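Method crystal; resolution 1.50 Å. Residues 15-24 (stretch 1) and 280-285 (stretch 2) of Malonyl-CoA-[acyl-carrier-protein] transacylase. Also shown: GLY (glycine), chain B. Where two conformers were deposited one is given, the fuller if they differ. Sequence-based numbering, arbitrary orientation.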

# COMPACT_ATOMS: atom_id res chain seq x y z
N GLN A 15 -2.32 0.12 4.19
CA GLN A 15 -2.58 0.48 5.59
C GLN A 15 -2.60 1.98 5.83
O GLN A 15 -1.74 2.72 5.34
CB GLN A 15 -1.49 -0.14 6.48
CG GLN A 15 -1.68 0.12 7.96
CD GLN A 15 -1.38 -1.10 8.78
OE1 GLN A 15 -0.86 -2.09 8.26
NE2 GLN A 15 -1.72 -1.06 10.07
N GLY A 16 -3.58 2.43 6.61
CA GLY A 16 -3.69 3.82 6.92
C GLY A 16 -4.80 4.45 6.13
O GLY A 16 -5.34 5.47 6.55
N SER A 17 -5.15 3.86 4.98
CA SER A 17 -6.17 4.44 4.16
C SER A 17 -7.56 3.90 4.46
O SER A 17 -8.53 4.34 3.88
CB SER A 17 -5.82 4.24 2.69
OG SER A 17 -4.65 4.95 2.37
N GLN A 18 -7.67 2.94 5.37
CA GLN A 18 -8.96 2.40 5.70
C GLN A 18 -9.69 3.28 6.68
O GLN A 18 -9.08 3.87 7.56
CB GLN A 18 -8.84 1.00 6.31
CG GLN A 18 -8.41 0.96 7.79
CD GLN A 18 -6.94 1.26 8.04
OE1 GLN A 18 -6.16 1.41 7.10
NE2 GLN A 18 -6.55 1.32 9.31
N HIS A 19 -11.00 3.34 6.49
CA HIS A 19 -11.88 4.02 7.43
C HIS A 19 -13.27 3.43 7.36
O HIS A 19 -13.70 2.90 6.35
CB HIS A 19 -11.90 5.53 7.16
CG HIS A 19 -12.17 5.91 5.73
ND1 HIS A 19 -13.44 6.14 5.25
CD2 HIS A 19 -11.32 6.18 4.71
CE1 HIS A 19 -13.37 6.50 3.97
NE2 HIS A 19 -12.10 6.53 3.62
N LEU A 20 -13.97 3.48 8.48
CA LEU A 20 -15.33 3.02 8.48
C LEU A 20 -16.13 3.80 7.48
O LEU A 20 -15.95 5.03 7.33
CB LEU A 20 -15.98 3.18 9.85
CG LEU A 20 -15.47 2.28 10.95
CD1 LEU A 20 -16.25 2.60 12.21
CD2 LEU A 20 -15.63 0.82 10.57
N GLY A 21 -16.99 3.09 6.77
CA GLY A 21 -17.85 3.69 5.79
C GLY A 21 -17.19 3.94 4.46
O GLY A 21 -17.80 4.49 3.58
N MSE A 22 -15.95 3.51 4.30
CA MSE A 22 -15.32 3.74 3.04
C MSE A 22 -16.13 3.10 1.90
O MSE A 22 -16.77 2.05 2.01
CB MSE A 22 -13.87 3.32 3.06
CG MSE A 22 -13.69 1.91 3.29
SE MSE A 22 -11.79 1.45 3.23
CE MSE A 22 -12.43 -0.40 3.16
N LEU A 23 -16.07 3.78 0.77
CA LEU A 23 -16.77 3.39 -0.44
C LEU A 23 -18.29 3.35 -0.33
O LEU A 23 -18.95 2.82 -1.21
CB LEU A 23 -16.23 2.05 -0.99
CG LEU A 23 -14.90 2.09 -1.71
CD1 LEU A 23 -13.77 2.51 -0.87
CD2 LEU A 23 -14.62 0.75 -2.33
N ALA A 24 -18.87 3.93 0.73
CA ALA A 24 -20.32 3.85 0.86
C ALA A 24 -21.05 4.47 -0.35
O ALA A 24 -21.99 3.90 -0.90
CB ALA A 24 -20.78 4.51 2.15
N GLY A 280 -8.10 3.55 -4.64
CA GLY A 280 -8.44 3.10 -3.30
C GLY A 280 -9.07 4.22 -2.53
O GLY A 280 -9.24 5.34 -3.04
N PRO A 281 -9.43 3.96 -1.29
CA PRO A 281 -9.99 4.97 -0.42
C PRO A 281 -8.91 5.92 0.09
O PRO A 281 -7.72 5.59 0.09
CB PRO A 281 -10.53 4.14 0.72
CG PRO A 281 -9.58 2.96 0.80
CD PRO A 281 -9.18 2.69 -0.61
N ASP A 282 -9.35 7.09 0.54
CA ASP A 282 -8.51 8.10 1.15
C ASP A 282 -7.58 8.73 0.11
O ASP A 282 -7.59 8.34 -1.05
CB ASP A 282 -7.77 7.55 2.38
CG ASP A 282 -7.51 8.59 3.46
OD1 ASP A 282 -7.66 9.82 3.20
OD2 ASP A 282 -7.13 8.14 4.56
N ASN A 283 -6.81 9.71 0.53
CA ASN A 283 -5.93 10.44 -0.36
C ASN A 283 -4.50 10.47 0.18
O ASN A 283 -3.75 11.42 -0.07
CB ASN A 283 -6.48 11.84 -0.61
CG ASN A 283 -6.56 12.68 0.63
OD1 ASN A 283 -6.17 12.27 1.70
ND2 ASN A 283 -7.08 13.90 0.47
N LYS A 284 -4.11 9.40 0.87
CA LYS A 284 -2.81 9.35 1.49
C LYS A 284 -1.71 9.35 0.44
O LYS A 284 -0.68 10.00 0.61
CB LYS A 284 -2.70 8.13 2.40
CG LYS A 284 -3.67 8.15 3.56
CD LYS A 284 -3.24 9.12 4.59
CE LYS A 284 -4.00 8.93 5.90
NZ LYS A 284 -5.31 9.63 5.84
N LEU A 285 -1.86 8.57 -0.62
CA LEU A 285 -0.79 8.55 -1.61
C LEU A 285 -0.71 9.85 -2.37
O LEU A 285 0.38 10.28 -2.72
CB LEU A 285 -0.94 7.38 -2.58
CG LEU A 285 -0.91 6.02 -1.89
CD1 LEU A 285 -1.08 4.92 -2.94
CD2 LEU A 285 0.32 5.78 -1.06
N GLY B . 2.99 -0.84 6.34
CA GLY B . 1.68 -1.53 6.13
C GLY B . 1.84 -2.97 5.69
O GLY B . 0.95 -3.61 5.08
OXT GLY B . 2.89 -3.55 5.92
O HOH W 1 -5.25 6.62 0.36
O HOH W 2 -12.17 7.64 0.77

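The two stretches lie far apart in sequence, where any two touching residues are at least 258 positions apart, and they bury 312 Å² counted over both sides. Stretch 1 has no regular helix or strand. Its chain bends through two type II turns, Gly21 serving as third residue of one and first of the next: His19 to Met22, closed by Met22 N to His19 O at 3.1 Å, and Gly21 to Ala24, closed by Ala24 N to Gly21 O at 3.1 Å. The backbones come nearest at Ser17 and Asp282, whose CA atoms are 5.3 Å apart. No direct hydrogen bond joins the stretches; apolar packing and two waters do the work.

Gly280 stands at the start of stretch 2 in an extended conformation (phi 171°, psi 180°) and adds almost nothing to the contact. An ideal CB here would lie 2.8 Å from Pro281 CD, a clash that its lack of a side chain avoids.

Pro281 has the largest covered area of any residue in the pair, 87 Å². Its CA-to-CB bond points toward stretch 1, and its ring offers a rigid apolar surface: Met22 SE, of a selenomethionine, lies 3.6 Å from Pro281 CG, and Leu23 CD1 lies 4.0 Å from Pro281 CB. Leu23 sets out sideways, but the end of its side chain comes nearer. The carbonyl of Pro281 serves a different purpose. Ser17 CB approaches Pro281 O at 3.5 Å, while water 1 donates to that oxygen at 2.7 Å and accepts from Ser17 OG at 2.7 Å, so the serine hydroxyl reaches the proline carbonyl through a shared solvent molecule.

Asp282, at phi 70°, meets Ser17 through carbon: the two CB atoms are 3.9 Å apart, and Ser17 O is 3.6 Å from Asp282 CB. That carbonyl pays a price, for the contact buries Ser17 O without a polar partner anywhere in the model. Asp282 N lies near the plane of the His19 ring, at its edge, but 4.2 Å from His19 NE2 is too long for a direct bond. Water 2 spans the gap, accepting from Asp282 N at 2.9 Å and hydrogen-bonding His19 NE2 at 3.1 Å. The carboxylate instead serves its own stretch: Asp282 OD1 accepts from Asn283 N at 2.8 Å, and Asp282 OD2 forms a salt bridge with Lys284 NZ at 2.7 Å.

Asn283 occupies the N-cap position before the helix and makes no capping bond with its side chain; its CA-to-CB bond points away from stretch 1.

Lys284 opens the helical segment, and its CA-to-CB bond points toward stretch 1. Lys284 N donates to water 1 at 3.0 Å, completing that water's links to Ser17 and Pro281. The aliphatic part of the side chain packs along the partner, with Lys284 CG 3.6 Å from Ser17 OG and Lys284 CE 3.8 Å from Gly16 O, while its charged end pairs with Asp282. Leu285 lies beyond the contact, its nearest approach being Leu285 CG to Ser17 OG at 5.8 Å.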